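Local atomic coordinates of TSC1 N-terminal domain (PDB entry 7A0M), a protein that probably binds lysosomal phosphoinositides as the N-terminal part of TSC1, supporting TSC complex translocation to lysosomes and control of mTORC1. Residues T242-L247 and D307-D312; N193-V196 and E200-N203; Y383-E388 and I394-K399. All blocks are in the same frame, centred on the assembly; numbering follows the deposited sequence.

Contact 1 (T242-L247 and D307-D312)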
loop_
_atom_site.group_PDB
_atom_site.type_symbol
_atom_site.label_atom_id
_atom_site.label_comp_id
_atom_site.label_asym_id
_atom_site.label_seq_id
_atom_site.Cartn_x
_atom_site.Cartn_y
_atom_site.Cartn_z
ATOM N N THR B 242 -20.507 19.897 -10.159
ATOM C CA THR B 242 -19.779 19.079 -9.194
ATOM C C THR B 242 -20.738 18.283 -8.315
ATOM O O THR B 242 -20.456 17.134 -7.956
ATOM C CB THR B 242 -18.871 19.959 -8.336
ATOM O OG1 THR B 242 -18.098 20.819 -9.182
ATOM C CG2 THR B 242 -17.929 19.102 -7.502
ATOM N N PHE B 243 -21.879 18.879 -7.965
ATOM C CA PHE B 243 -22.850 18.196 -7.116
ATOM C C PHE B 243 -23.485 17.013 -7.837
ATOM O O PHE B 243 -23.633 15.931 -7.257
ATOM C CB PHE B 243 -23.918 19.187 -6.654
ATOM C CG PHE B 243 -24.884 18.620 -5.654
ATOM C CD1 PHE B 243 -24.547 18.539 -4.314
ATOM C CD2 PHE B 243 -26.137 18.185 -6.053
ATOM C CE1 PHE B 243 -25.437 18.022 -3.390
ATOM C CE2 PHE B 243 -27.031 17.670 -5.135
ATOM C CZ PHE B 243 -26.681 17.586 -3.802
ATOM N N THR B 244 -23.873 17.201 -9.101
ATOM C CA THR B 244 -24.526 16.131 -9.848
ATOM C C THR B 244 -23.584 14.951 -10.055
ATOM O O THR B 244 -23.953 13.795 -9.815
ATOM C CB THR B 244 -25.026 16.658 -11.193
ATOM O OG1 THR B 244 -25.834 17.822 -10.982
ATOM C CG2 THR B 244 -25.852 15.597 -11.906
ATOM N N VAL B 245 -22.361 15.227 -10.514
ATOM C CA VAL B 245 -21.400 14.159 -10.786
ATOM C C VAL B 245 -21.058 13.404 -9.507
ATOM O O VAL B 245 -20.877 12.180 -9.519
ATOM C CB VAL B 245 -20.143 14.740 -11.459
ATOM C CG1 VAL B 245 -19.098 13.662 -11.659
ATOM C CG2 VAL B 245 -20.506 15.387 -12.787
ATOM N N ASN B 246 -20.972 14.118 -8.381
ATOM C CA ASN B 246 -20.670 13.458 -7.115
ATOM C C ASN B 246 -21.795 12.519 -6.696
ATOM O O ASN B 246 -21.536 11.422 -6.187
ATOM C CB ASN B 246 -20.409 14.500 -6.027
ATOM C CG ASN B 246 -19.883 13.884 -4.747
ATOM O OD1 ASN B 246 -18.766 13.369 -4.706
ATOM N ND2 ASN B 246 -20.686 13.937 -3.690
ATOM N N LEU B 247 -23.049 12.933 -6.893
ATOM C CA LEU B 247 -24.175 12.040 -6.639
ATOM C C LEU B 247 -24.100 10.795 -7.514
ATOM O O LEU B 247 -24.259 9.669 -7.029
ATOM C CB LEU B 247 -25.494 12.777 -6.869
ATOM C CG LEU B 247 -25.961 13.727 -5.768
ATOM C CD1 LEU B 247 -27.311 14.323 -6.126
ATOM C CD2 LEU B 247 -26.027 13.007 -4.431
ATOM N N ASP B 307 -29.100 15.747 -21.907
ATOM C CA ASP B 307 -29.388 17.060 -21.336
ATOM C C ASP B 307 -28.442 17.252 -20.160
ATOM O O ASP B 307 -28.679 16.736 -19.065
ATOM C CB ASP B 307 -30.850 17.146 -20.909
ATOM C CG ASP B 307 -31.302 18.568 -20.649
ATOM O OD1 ASP B 307 -30.575 19.500 -21.048
ATOM O OD2 ASP B 307 -32.385 18.755 -20.054
ATOM N N LYS B 308 -27.364 17.996 -20.390
ATOM C CA LYS B 308 -26.342 18.177 -19.371
ATOM C C LYS B 308 -26.837 19.081 -18.252
ATOM O O LYS B 308 -27.576 20.040 -18.485
ATOM C CB LYS B 308 -25.076 18.774 -19.984
ATOM C CG LYS B 308 -24.396 17.901 -21.023
ATOM C CD LYS B 308 -23.011 18.443 -21.354
ATOM C CE LYS B 308 -23.046 19.947 -21.598
ATOM N NZ LYS B 308 -21.690 20.506 -21.858
ATOM N N VAL B 309 -26.412 18.776 -17.031
ATOM C CA VAL B 309 -26.542 19.704 -15.917
ATOM C C VAL B 309 -25.281 20.556 -15.892
ATOM O O VAL B 309 -24.169 20.033 -15.756
ATOM C CB VAL B 309 -26.740 18.964 -14.585
ATOM C CG1 VAL B 309 -26.847 19.959 -13.438
ATOM C CG2 VAL B 309 -27.970 18.076 -14.649
ATOM N N LEU B 310 -25.449 21.867 -16.023
ATOM C CA LEU B 310 -24.311 22.766 -16.102
ATOM C C LEU B 310 -23.753 23.036 -14.709
ATOM O O LEU B 310 -24.342 22.669 -13.688
ATOM C CB LEU B 310 -24.706 24.069 -16.794
ATOM C CG LEU B 310 -25.424 23.901 -18.136
ATOM C CD1 LEU B 310 -25.810 25.252 -18.718
ATOM C CD2 LEU B 310 -24.570 23.106 -19.117
ATOM N N LEU B 311 -22.593 23.686 -14.673
ATOM C CA LEU B 311 -21.979 24.033 -13.400
ATOM C C LEU B 311 -22.850 25.047 -12.673
ATOM O O LEU B 311 -23.256 26.061 -13.249
ATOM C CB LEU B 311 -20.577 24.598 -13.623
ATOM C CG LEU B 311 -19.758 24.930 -12.372
ATOM C CD1 LEU B 311 -19.098 23.683 -11.803
ATOM C CD2 LEU B 311 -18.717 25.999 -12.676
ATOM N N ASP B 312 -23.143 24.766 -11.406
ATOM C CA ASP B 312 -23.910 25.674 -10.566
ATOM C C ASP B 312 -22.943 26.542 -9.771
ATOM O O ASP B 312 -22.364 26.083 -8.779
ATOM C CB ASP B 312 -24.842 24.898 -9.633
ATOM C CG ASP B 312 -25.795 25.803 -8.871
ATOM O OD1 ASP B 312 -25.822 27.020 -9.149
ATOM O OD2 ASP B 312 -26.520 25.292 -7.992
#
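Thr244 and Val309 form the closer of two small contacts between the start of helix 242-255 and the extended 307-312 segment, which together bury 135 Å². Thr244 OG1 lies 3.4 Å from Val309 CG1 and 3.9 Å from Val309 CB, the two side chains meeting at a slant. In Val309, CG1 stands opposite the backbone N (chi1 179°), and this branch meets the threonine oxygen. The approach is van der Waals; the polar need of the Thr244 hydroxyl is met by a hydrogen bond to Asn203 on helix 199-214. Two residues earlier on the helix and two later in the loop, Thr242 and Leu311 run side by side in the same direction. Their contact is looser, with Thr242 OG1 4.0 Å from Leu311 CD1. Again the hydroxyl is engaged by other groups, hydrogen bonding with Trp280 NE1 and Gly317 O. No hydrogen bond joins the two segments directly, so the polar anchorage of the loop comes from its surroundings: Val309 shares backbone hydrogen bonding with Glu240, and its N also bonds Asp239 OD1. Asp316, farther along the same loop, accepts from Phe243 N in the first turn of the helix. The result is a long connection between helices 267-278 and 323-333 laid back over the beginning of an earlier helix, within an elongated, strand-free fold consistent with an alpha-solenoid.

Contact 2 (N193-V196 and E200-N203); sequences NAFV and EHRN
Arg202 reaches back to the carbonyl of Val196, at the end of helix 185-196, and makes the main polar link of this contact. Its NE donates to Val196 O over 2.8 Å, with an N-H...O angle of 165°. The oxygen lies at the edge of the guanidinium, almost in its plane, and is met nearly head-on by the donor. A second, weak bond runs from Arg202 NH2 to Val196 O at 3.3 Å. The arginine chain leaves with CG opposite its backbone N and bends at chi3 (-58°), which turns NE back toward the carbonyl. The rest of the guanidinium is also engaged: NH1 forms a salt bridge with Asp239, and NH2 donates to Asp307 O. These partners around the group probably fix its rotation, while the negative Asp239 would offset its charge.

Beyond this polar link, Phe195 and His201 provide the packing. Phe195 O touches His201 CB at 3.3 Å. Phe195 CD2 lies 3.6 Å from His201 CD2. The ring planes are inclined at 47° with centroids 5.6 Å apart, an oblique pair in which the imidazole carbons approach the phenyl edge. Glu200 CG sits over the centre of one imidazole face, 3.9 Å above the plane. Phe195 also packs on Leu149, Val150 and Met153 of helix 142-153, while Val196 packs on Ala205 and Phe206 of helix 199-214. The arrangement is that of a tight turn between consecutive helices, with an arginine of the second helix binding a carbonyl at the C-terminal end of the first, in an all-helical fold consistent with an alpha-solenoid.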
loop_
_atom_site.group_PDB
_atom_site.type_symbol
_atom_site.label_atom_id
_atom_site.label_comp_id
_atom_site.label_asym_id
_atom_site.label_seq_id
_atom_site.Cartn_x
_atom_site.Cartn_y
_atom_site.Cartn_z
ATOM N N ASN B 193 -35.134 5.701 -14.698
ATOM C CA ASN B 193 -34.287 6.145 -15.802
ATOM C C ASN B 193 -34.907 7.309 -16.563
ATOM O O ASN B 193 -34.182 8.175 -17.067
ATOM C CB ASN B 193 -34.008 4.977 -16.748
ATOM C CG ASN B 193 -33.108 5.366 -17.906
ATOM O OD1 ASN B 193 -31.894 5.501 -17.745
ATOM N ND2 ASN B 193 -33.699 5.546 -19.080
ATOM N N ALA B 194 -36.238 7.343 -16.670
ATOM C CA ALA B 194 -36.899 8.453 -17.351
ATOM C C ALA B 194 -36.621 9.779 -16.652
ATOM O O ALA B 194 -36.423 10.806 -17.311
ATOM C CB ALA B 194 -38.403 8.197 -17.435
ATOM N N PHE B 195 -36.600 9.778 -15.318
ATOM C CA PHE B 195 -36.309 10.995 -14.572
ATOM C C PHE B 195 -34.822 11.324 -14.539
ATOM O O PHE B 195 -34.465 12.491 -14.342
ATOM C CB PHE B 195 -36.853 10.884 -13.145
ATOM C CG PHE B 195 -38.354 10.901 -13.067
ATOM C CD1 PHE B 195 -39.086 9.733 -13.200
ATOM C CD2 PHE B 195 -39.033 12.091 -12.858
ATOM C CE1 PHE B 195 -40.468 9.754 -13.130
ATOM C CE2 PHE B 195 -40.413 12.116 -12.784
ATOM C CZ PHE B 195 -41.131 10.946 -12.920
ATOM N N VAL B 196 -33.952 10.329 -14.722
ATOM C CA VAL B 196 -32.523 10.612 -14.825
ATOM C C VAL B 196 -32.214 11.334 -16.129
ATOM O O VAL B 196 -31.313 12.182 -16.180
ATOM C CB VAL B 196 -31.714 9.308 -14.687
ATOM C CG1 VAL B 196 -30.224 9.578 -14.841
ATOM C CG2 VAL B 196 -31.997 8.656 -13.344
ATOM N N GLU B 200 -33.563 18.634 -15.031
ATOM C CA GLU B 200 -34.209 19.216 -13.861
ATOM C C GLU B 200 -34.575 18.182 -12.803
ATOM O O GLU B 200 -34.938 18.570 -11.686
ATOM C CB GLU B 200 -35.459 19.995 -14.284
ATOM C CG GLU B 200 -36.558 19.152 -14.917
ATOM C CD GLU B 200 -36.329 18.896 -16.397
ATOM O OE1 GLU B 200 -35.265 19.293 -16.916
ATOM O OE2 GLU B 200 -37.217 18.298 -17.042
ATOM N N HIS B 201 -34.490 16.889 -13.117
ATOM C CA HIS B 201 -34.847 15.834 -12.180
ATOM C C HIS B 201 -33.676 14.928 -11.825
ATOM O O HIS B 201 -33.865 13.970 -11.067
ATOM C CB HIS B 201 -35.976 14.969 -12.761
ATOM C CG HIS B 201 -37.284 15.682 -12.898
ATOM N ND1 HIS B 201 -37.671 16.701 -12.055
ATOM C CD2 HIS B 201 -38.295 15.523 -13.785
ATOM C CE1 HIS B 201 -38.865 17.138 -12.415
ATOM N NE2 HIS B 201 -39.267 16.440 -13.462
ATOM N N ARG B 202 -32.477 15.203 -12.345
ATOM C CA ARG B 202 -31.365 14.269 -12.193
ATOM C C ARG B 202 -30.856 14.204 -10.756
ATOM O O ARG B 202 -30.558 13.117 -10.250
ATOM C CB ARG B 202 -30.237 14.655 -13.146
ATOM C CG ARG B 202 -29.142 13.616 -13.272
ATOM C CD ARG B 202 -28.310 13.899 -14.504
ATOM N NE ARG B 202 -29.143 13.893 -15.702
ATOM C CZ ARG B 202 -28.898 14.619 -16.789
ATOM N NH1 ARG B 202 -27.839 15.413 -16.833
ATOM N NH2 ARG B 202 -29.716 14.549 -17.831
ATOM N N ASN B 203 -30.734 15.355 -10.088
ATOM C CA ASN B 203 -30.228 15.361 -8.718
ATOM C C ASN B 203 -31.136 14.562 -7.790
ATOM O O ASN B 203 -30.661 13.763 -6.974
ATOM C CB ASN B 203 -30.070 16.799 -8.220
ATOM C CG ASN B 203 -28.886 17.508 -8.851
ATOM O OD1 ASN B 203 -27.983 16.870 -9.395
ATOM N ND2 ASN B 203 -28.881 18.833 -8.776
#

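Contact 3 (Y383-E388 and I394-K399); sequences YEYTIE and ITRWLK
Tyr385 and Arg396 carry this contact alone, burying about 97 Å², chiefly through packing of the phenol end against the arginine methylenes. Tyr385 OH lies 3.3 Å from Arg396 CG, and Tyr385 CE2 is 3.8 Å from Arg396 CD. The two side chains run antiparallel alongside one another. Tyr385 CG stands opposite its carbonyl carbon (chi1 -56°), sending the ring toward the arginine.

A cation-pi component is at most weak: Arg396 CZ is 5.1 Å from the centroid of the Tyr385 ring, and the guanidinium plane is turned 44° from the ring. Tyr334 offers the arginine a further cation-pi partner, and Trp397 CZ2 lies 3.2 Å above one guanidinium face, toward its rim. Replacing Tyr385 with an alanine would probably open a gap beside Arg396 CG and CD and leave that aliphatic part of the chain less confined.

Hydrogen bonds act around the pair and not across it. Arg396 NH1 donates to Leu333 O, holding the polar end of the chain. Within 383-388, Glu388 N donates weakly to Thr386 OG1 at 3.3 Å, a capping bond at the turn leading into the next helix.

Short helix 389-392 bridges the two segments, and its Glu390 touches both Tyr385 and Arg396. Tyr385 also packs on Ile336 of helix 335-343, whereas Tyr383 faces the second subunit, where its O bonds Arg366 of that chain. The contact thus gathers the 383-388 loop and the short helices 389-392 and 395-398 beside helix 335-343.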
loop_
_atom_site.group_PDB
_atom_site.type_symbol
_atom_site.label_atom_id
_atom_site.label_comp_id
_atom_site.label_asym_id
_atom_site.label_seq_id
_atom_site.Cartn_x
_atom_site.Cartn_y
_atom_site.Cartn_z
ATOM N N TYR B 383 -0.285 -11.144 -6.866
ATOM C CA TYR B 383 0.285 -12.462 -6.626
ATOM C C TYR B 383 -0.446 -13.566 -7.361
ATOM O O TYR B 383 -0.041 -14.726 -7.258
ATOM C CB TYR B 383 0.159 -12.848 -5.148
ATOM C CG TYR B 383 1.009 -12.165 -4.115
ATOM C CD1 TYR B 383 2.101 -11.389 -4.461
ATOM C CD2 TYR B 383 0.712 -12.315 -2.767
ATOM C CE1 TYR B 383 2.872 -10.777 -3.484
ATOM C CE2 TYR B 383 1.470 -11.713 -1.797
ATOM C CZ TYR B 383 2.547 -10.947 -2.158
ATOM O OH TYR B 383 3.291 -10.355 -1.169
ATOM N N GLU B 384 -1.487 -13.247 -8.118
ATOM C CA GLU B 384 -2.393 -14.321 -8.486
ATOM C C GLU B 384 -2.791 -14.276 -9.955
ATOM O O GLU B 384 -3.032 -15.318 -10.572
ATOM C CB GLU B 384 -3.612 -14.252 -7.559
ATOM C CG GLU B 384 -4.467 -15.489 -7.492
ATOM C CD GLU B 384 -5.264 -15.540 -6.199
ATOM O OE1 GLU B 384 -5.089 -14.632 -5.358
ATOM O OE2 GLU B 384 -6.055 -16.485 -6.013
ATOM N N TYR B 385 -2.866 -13.077 -10.526
ATOM C CA TYR B 385 -3.424 -12.898 -11.854
ATOM C C TYR B 385 -2.481 -12.090 -12.727
ATOM O O TYR B 385 -1.608 -11.364 -12.245
ATOM C CB TYR B 385 -4.792 -12.203 -11.791
ATOM C CG TYR B 385 -5.781 -12.935 -10.922
ATOM C CD1 TYR B 385 -6.431 -14.070 -11.388
ATOM C CD2 TYR B 385 -6.056 -12.510 -9.633
ATOM C CE1 TYR B 385 -7.333 -14.754 -10.595
ATOM C CE2 TYR B 385 -6.957 -13.188 -8.835
ATOM C CZ TYR B 385 -7.591 -14.309 -9.322
ATOM O OH TYR B 385 -8.488 -14.988 -8.530
ATOM N N THR B 386 -2.672 -12.246 -14.030
ATOM C CA THR B 386 -2.130 -11.348 -15.029
ATOM C C THR B 386 -3.204 -10.323 -15.377
ATOM O O THR B 386 -4.323 -10.359 -14.859
ATOM C CB THR B 386 -1.677 -12.123 -16.268
ATOM O OG1 THR B 386 -2.816 -12.711 -16.910
ATOM C CG2 THR B 386 -0.704 -13.225 -15.878
ATOM N N ILE B 387 -2.859 -9.388 -16.263
ATOM C CA ILE B 387 -3.851 -8.419 -16.702
ATOM C C ILE B 387 -4.959 -9.098 -17.499
ATOM O O ILE B 387 -6.080 -8.581 -17.566
ATOM C CB ILE B 387 -3.174 -7.291 -17.506
ATOM C CG1 ILE B 387 -4.167 -6.163 -17.794
ATOM C CG2 ILE B 387 -2.576 -7.832 -18.797
ATOM C CD1 ILE B 387 -3.545 -4.960 -18.460
ATOM N N GLU B 388 -4.680 -10.266 -18.085
ATOM C CA GLU B 388 -5.692 -11.003 -18.834
ATOM C C GLU B 388 -6.605 -11.796 -17.905
ATOM O O GLU B 388 -7.831 -11.652 -17.948
ATOM C CB GLU B 388 -5.020 -11.936 -19.845
ATOM C CG GLU B 388 -4.337 -11.227 -20.998
ATOM C CD GLU B 388 -5.288 -10.340 -21.776
ATOM O OE1 GLU B 388 -5.111 -9.105 -21.741
ATOM O OE2 GLU B 388 -6.217 -10.879 -22.413
ATOM N N ILE B 394 -13.280 -15.613 -12.980
ATOM C CA ILE B 394 -14.449 -15.100 -12.272
ATOM C C ILE B 394 -14.679 -15.794 -10.938
ATOM O O ILE B 394 -15.699 -15.526 -10.285
ATOM C CB ILE B 394 -15.714 -15.186 -13.150
ATOM C CG1 ILE B 394 -15.813 -16.555 -13.832
ATOM C CG2 ILE B 394 -15.716 -14.074 -14.190
ATOM C CD1 ILE B 394 -16.525 -17.616 -13.016
ATOM N N THR B 395 -13.775 -16.682 -10.515
ATOM C CA THR B 395 -13.923 -17.351 -9.223
ATOM C C THR B 395 -13.976 -16.363 -8.063
ATOM O O THR B 395 -14.667 -16.617 -7.069
ATOM C CB THR B 395 -12.787 -18.356 -9.014
ATOM O OG1 THR B 395 -12.671 -19.205 -10.164
ATOM C CG2 THR B 395 -13.007 -19.192 -7.759
ATOM N N ARG B 396 -13.249 -15.247 -8.165
ATOM C CA ARG B 396 -13.284 -14.215 -7.131
ATOM C C ARG B 396 -14.712 -13.835 -6.751
ATOM O O ARG B 396 -15.013 -13.601 -5.574
ATOM C CB ARG B 396 -12.532 -12.976 -7.617
ATOM C CG ARG B 396 -11.019 -13.070 -7.558
ATOM C CD ARG B 396 -10.396 -11.800 -8.117
ATOM N NE ARG B 396 -10.699 -11.634 -9.537
ATOM C CZ ARG B 396 -10.680 -10.470 -10.178
ATOM N NH1 ARG B 396 -10.379 -9.356 -9.524
ATOM N NH2 ARG B 396 -10.968 -10.415 -11.470
ATOM N N TRP B 397 -15.601 -13.769 -7.736
ATOM C CA TRP B 397 -16.940 -13.224 -7.566
ATOM C C TRP B 397 -18.005 -14.267 -7.241
ATOM O O TRP B 397 -19.129 -13.883 -6.895
ATOM C CB TRP B 397 -17.347 -12.458 -8.830
ATOM C CG TRP B 397 -16.236 -11.615 -9.411
ATOM C CD1 TRP B 397 -15.747 -11.675 -10.686
ATOM C CD2 TRP B 397 -15.473 -10.603 -8.738
ATOM N NE1 TRP B 397 -14.737 -10.758 -10.850
ATOM C CE2 TRP B 397 -14.548 -10.089 -9.669
ATOM C CE3 TRP B 397 -15.484 -10.082 -7.440
ATOM C CZ2 TRP B 397 -13.645 -9.078 -9.344
ATOM C CZ3 TRP B 397 -14.587 -9.078 -7.121
ATOM C CH2 TRP B 397 -13.680 -8.588 -8.068
ATOM N N LEU B 398 -17.701 -15.563 -7.355
ATOM C CA LEU B 398 -18.735 -16.583 -7.192
ATOM C C LEU B 398 -19.312 -16.592 -5.779
ATOM O O LEU B 398 -20.526 -16.459 -5.592
ATOM C CB LEU B 398 -18.149 -17.957 -7.520
ATOM C CG LEU B 398 -17.791 -18.288 -8.966
ATOM C CD1 LEU B 398 -17.165 -19.671 -9.041
ATOM C CD2 LEU B 398 -19.024 -18.215 -9.842
ATOM N N LYS B 399 -18.454 -16.741 -4.765
ATOM C CA LYS B 399 -18.942 -16.843 -3.392
ATOM C C LYS B 399 -19.182 -15.489 -2.741
ATOM O O LYS B 399 -19.797 -15.442 -1.670
ATOM C CB LYS B 399 -17.996 -17.660 -2.507
ATOM C CG LYS B 399 -17.876 -19.124 -2.912
ATOM C CD LYS B 399 -16.935 -19.886 -1.992
ATOM C CE LYS B 399 -16.750 -21.320 -2.451
ATOM N NZ LYS B 399 -15.930 -22.099 -1.490
#

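Overall arrangement
Contacts 1 and 2 adjoin, their centres 12 Å apart, and share two probable hydrogen bonds: Asp307 O to Arg202 NH2 at 2.7 Å, and Thr244 OG1 to Asn203 OD1 at 2.8 Å. Val309 CG2 packs on Arg202 NH1 at 3.4 Å. The arginine therefore joins the 193-196 helix end to the 307-312 loop. Contact 3 stands apart, with centres about 35 Å from contact 1 and 36 Å from contact 2; nearest atoms are about 21 and 25 Å away. It lies close to the second subunit, which does not touch the other two. Along the chain contact 2 comes first, then contact 1, then contact 3, all within the Hamartin family region.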